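Local coordinates for protein putative XRE-family transcriptional regulator (Rhodococcus sp., PDB 2OFY) that probably binds DNA through a helix-turn-helix domain of the XRE family and is thought to act as a transcriptional regulator, at the interface of chains A and B. Sequence-based numbering; all coordinates share one arbitrary frame. Chains: chain A/B, Putative XRE-family transcriptional regulator.

The interface of chains A and B. Residues chain A 13-14, 17, 75, 78, 80; chain B 58, 61-62, 65.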
loop_
_atom_site.group_PDB
_atom_site.type_symbol
_atom_site.label_atom_id
_atom_site.label_comp_id
_atom_site.label_asym_id
_atom_site.label_seq_id
_atom_site.Cartn_x
_atom_site.Cartn_y
_atom_site.Cartn_z
ATOM N N ARG A 13 0.599 -8.130 -10.497
ATOM C CA ARG A 13 -0.008 -7.719 -9.208
ATOM C C ARG A 13 -0.882 -6.478 -9.320
ATOM O O ARG A 13 -1.960 -6.383 -8.716
ATOM C CB ARG A 13 1.079 -7.397 -8.172
ATOM C CG ARG A 13 1.867 -8.561 -7.698
ATOM C CD ARG A 13 2.631 -8.113 -6.437
ATOM N NE ARG A 13 3.625 -9.103 -6.076
ATOM C CZ ARG A 13 4.918 -9.003 -6.355
ATOM N NH1 ARG A 13 5.403 -7.935 -6.990
ATOM N NH2 ARG A 13 5.727 -9.977 -6.005
ATOM N N GLY A 14 -0.390 -5.499 -10.077
ATOM C CA GLY A 14 -1.132 -4.251 -10.331
ATOM C C GLY A 14 -2.445 -4.583 -11.007
ATOM O O GLY A 14 -3.497 -4.049 -10.671
ATOM N N LEU A 17 -4.897 -6.343 -8.634
ATOM C CA LEU A 17 -5.403 -5.367 -7.670
ATOM C C LEU A 17 -6.524 -4.578 -8.329
ATOM O O LEU A 17 -7.591 -4.382 -7.747
ATOM C CB LEU A 17 -4.255 -4.449 -7.208
ATOM C CG LEU A 17 -4.710 -3.295 -6.303
ATOM C CD1 LEU A 17 -5.335 -3.765 -4.949
ATOM C CD2 LEU A 17 -3.501 -2.388 -6.086
ATOM N N ALA A 75 -4.728 -7.918 -0.217
ATOM C CA ALA A 75 -3.308 -8.324 -0.286
ATOM C C ALA A 75 -3.166 -9.840 -0.400
ATOM O O ALA A 75 -2.208 -10.315 -0.988
ATOM C CB ALA A 75 -2.549 -7.806 0.907
ATOM N N VAL A 78 -1.992 -11.953 -3.667
ATOM C CA VAL A 78 -0.629 -11.890 -4.189
ATOM C C VAL A 78 0.443 -12.492 -3.287
ATOM O O VAL A 78 0.251 -12.652 -2.068
ATOM C CB VAL A 78 -0.194 -10.459 -4.456
ATOM C CG1 VAL A 78 -0.961 -9.884 -5.606
ATOM C CG2 VAL A 78 -0.371 -9.607 -3.159
ATOM N N PHE A 80 4.672 -12.117 -2.255
ATOM C CA PHE A 80 5.810 -11.241 -2.129
ATOM C C PHE A 80 6.940 -12.132 -1.735
ATOM O O PHE A 80 6.718 -13.103 -1.000
ATOM C CB PHE A 80 5.590 -10.216 -1.011
ATOM C CG PHE A 80 4.264 -9.493 -1.096
ATOM C CD1 PHE A 80 3.983 -8.649 -2.168
ATOM C CD2 PHE A 80 3.306 -9.670 -0.121
ATOM C CE1 PHE A 80 2.806 -7.978 -2.227
ATOM C CE2 PHE A 80 2.159 -9.024 -0.170
ATOM C CZ PHE A 80 1.853 -8.198 -1.242
ATOM N N PHE B 58 2.185 -2.065 -2.612
ATOM C CA PHE B 58 2.731 -3.408 -2.556
ATOM C C PHE B 58 3.989 -3.492 -1.672
ATOM O O PHE B 58 4.301 -4.539 -1.150
ATOM C CB PHE B 58 2.954 -3.927 -3.946
ATOM C CG PHE B 58 1.646 -4.302 -4.617
ATOM C CD1 PHE B 58 0.826 -5.281 -4.031
ATOM C CD2 PHE B 58 1.264 -3.728 -5.813
ATOM C CE1 PHE B 58 -0.360 -5.700 -4.648
ATOM C CE2 PHE B 58 0.058 -4.118 -6.431
ATOM C CZ PHE B 58 -0.749 -5.094 -5.823
ATOM N N ALA B 61 2.397 -3.587 1.853
ATOM C CA ALA B 61 1.736 -4.911 1.920
ATOM C C ALA B 61 2.768 -6.009 2.174
ATOM O O ALA B 61 2.564 -6.879 3.066
ATOM C CB ALA B 61 0.962 -5.198 0.623
ATOM N N ALA B 62 3.904 -5.961 1.459
ATOM C CA ALA B 62 4.951 -7.015 1.617
ATOM C C ALA B 62 5.584 -6.973 3.006
ATOM O O ALA B 62 5.759 -8.026 3.651
ATOM C CB ALA B 62 6.027 -6.850 0.523
ATOM N N ARG B 65 3.184 -8.180 5.581
ATOM C CA ARG B 65 3.081 -9.645 5.577
ATOM C C ARG B 65 4.179 -10.290 6.434
ATOM O O ARG B 65 3.916 -11.190 7.247
ATOM C CB ARG B 65 3.173 -10.195 4.139
ATOM C CG ARG B 65 2.885 -11.665 4.040
ATOM C CD ARG B 65 2.660 -12.067 2.580
ATOM N NE ARG B 65 1.333 -11.616 2.118
ATOM C CZ ARG B 65 0.754 -11.961 0.961
ATOM N NH1 ARG B 65 1.376 -12.761 0.079
ATOM N NH2 ARG B 65 -0.449 -11.487 0.683
#
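A:Phe80 and B:Phe58 are the two aromatic side chains of this patch, each pressed against the opposite copy of the protein. The patch sets helix 57-67 of chain B against helix 8-25, the end of helix 71-75 and the C-terminal segment of chain A. The structure alone does not show whether this pairing, not an exact two-fold, is the biological dimer.

Apolar packing comes first. The ring of B:Phe58 reaches helix 8-25 with its tip: CZ lies 3.8 Å from A:Leu17 CB, while A:Arg13 CB sits over one face, toward the rim. CG of B:Phe58 is anti to its carbonyl carbon, which directs the ring away from its own helix toward A:Arg13, A:Gly14 and A:Leu17. The carbonyl oxygen of A:Arg13 comes within 3.4 Å of B:Phe58 CZ, a van der Waals contact. The A:Phe80 ring lies across helix 57-67. B:Ala62 CA stands over its face, 3.8 Å from the centroid, a CH-pi contact; B:Ala61 CB touches CZ at 3.6 Å, and B:Phe58 CD1 meets the ring edge in plane. The small side chains of B:Ala61 and B:Ala62 probably allow the ring this close approach to the helix backbone.

Polar contacts centre on B:Arg65, whose chain bends at chi3 (-75°) to turn the guanidinium toward chain A. NH2 donates to A:Ala75 O, at the end of helix 71-75, over 2.7 Å; the bond is strongly bent and comes from above the carbonyl plane, off the lone-pair direction. NH1 donates to A:Val78 O, near the guanidinium plane and straighter (152° at H); at 2.4 Å the bond is unusually short, so its length is doubtful. An alanine in place of B:Arg65 would probably leave these two carbonyl oxygens without their guanidinium partner and uncover part of the A:Phe80 ring. Ring and guanidinium planes are 57° apart, so the two groups do not stack in parallel; A:Phe80 CE2 sits over the guanidinium centre, 3.4 Å from B:Arg65 CZ.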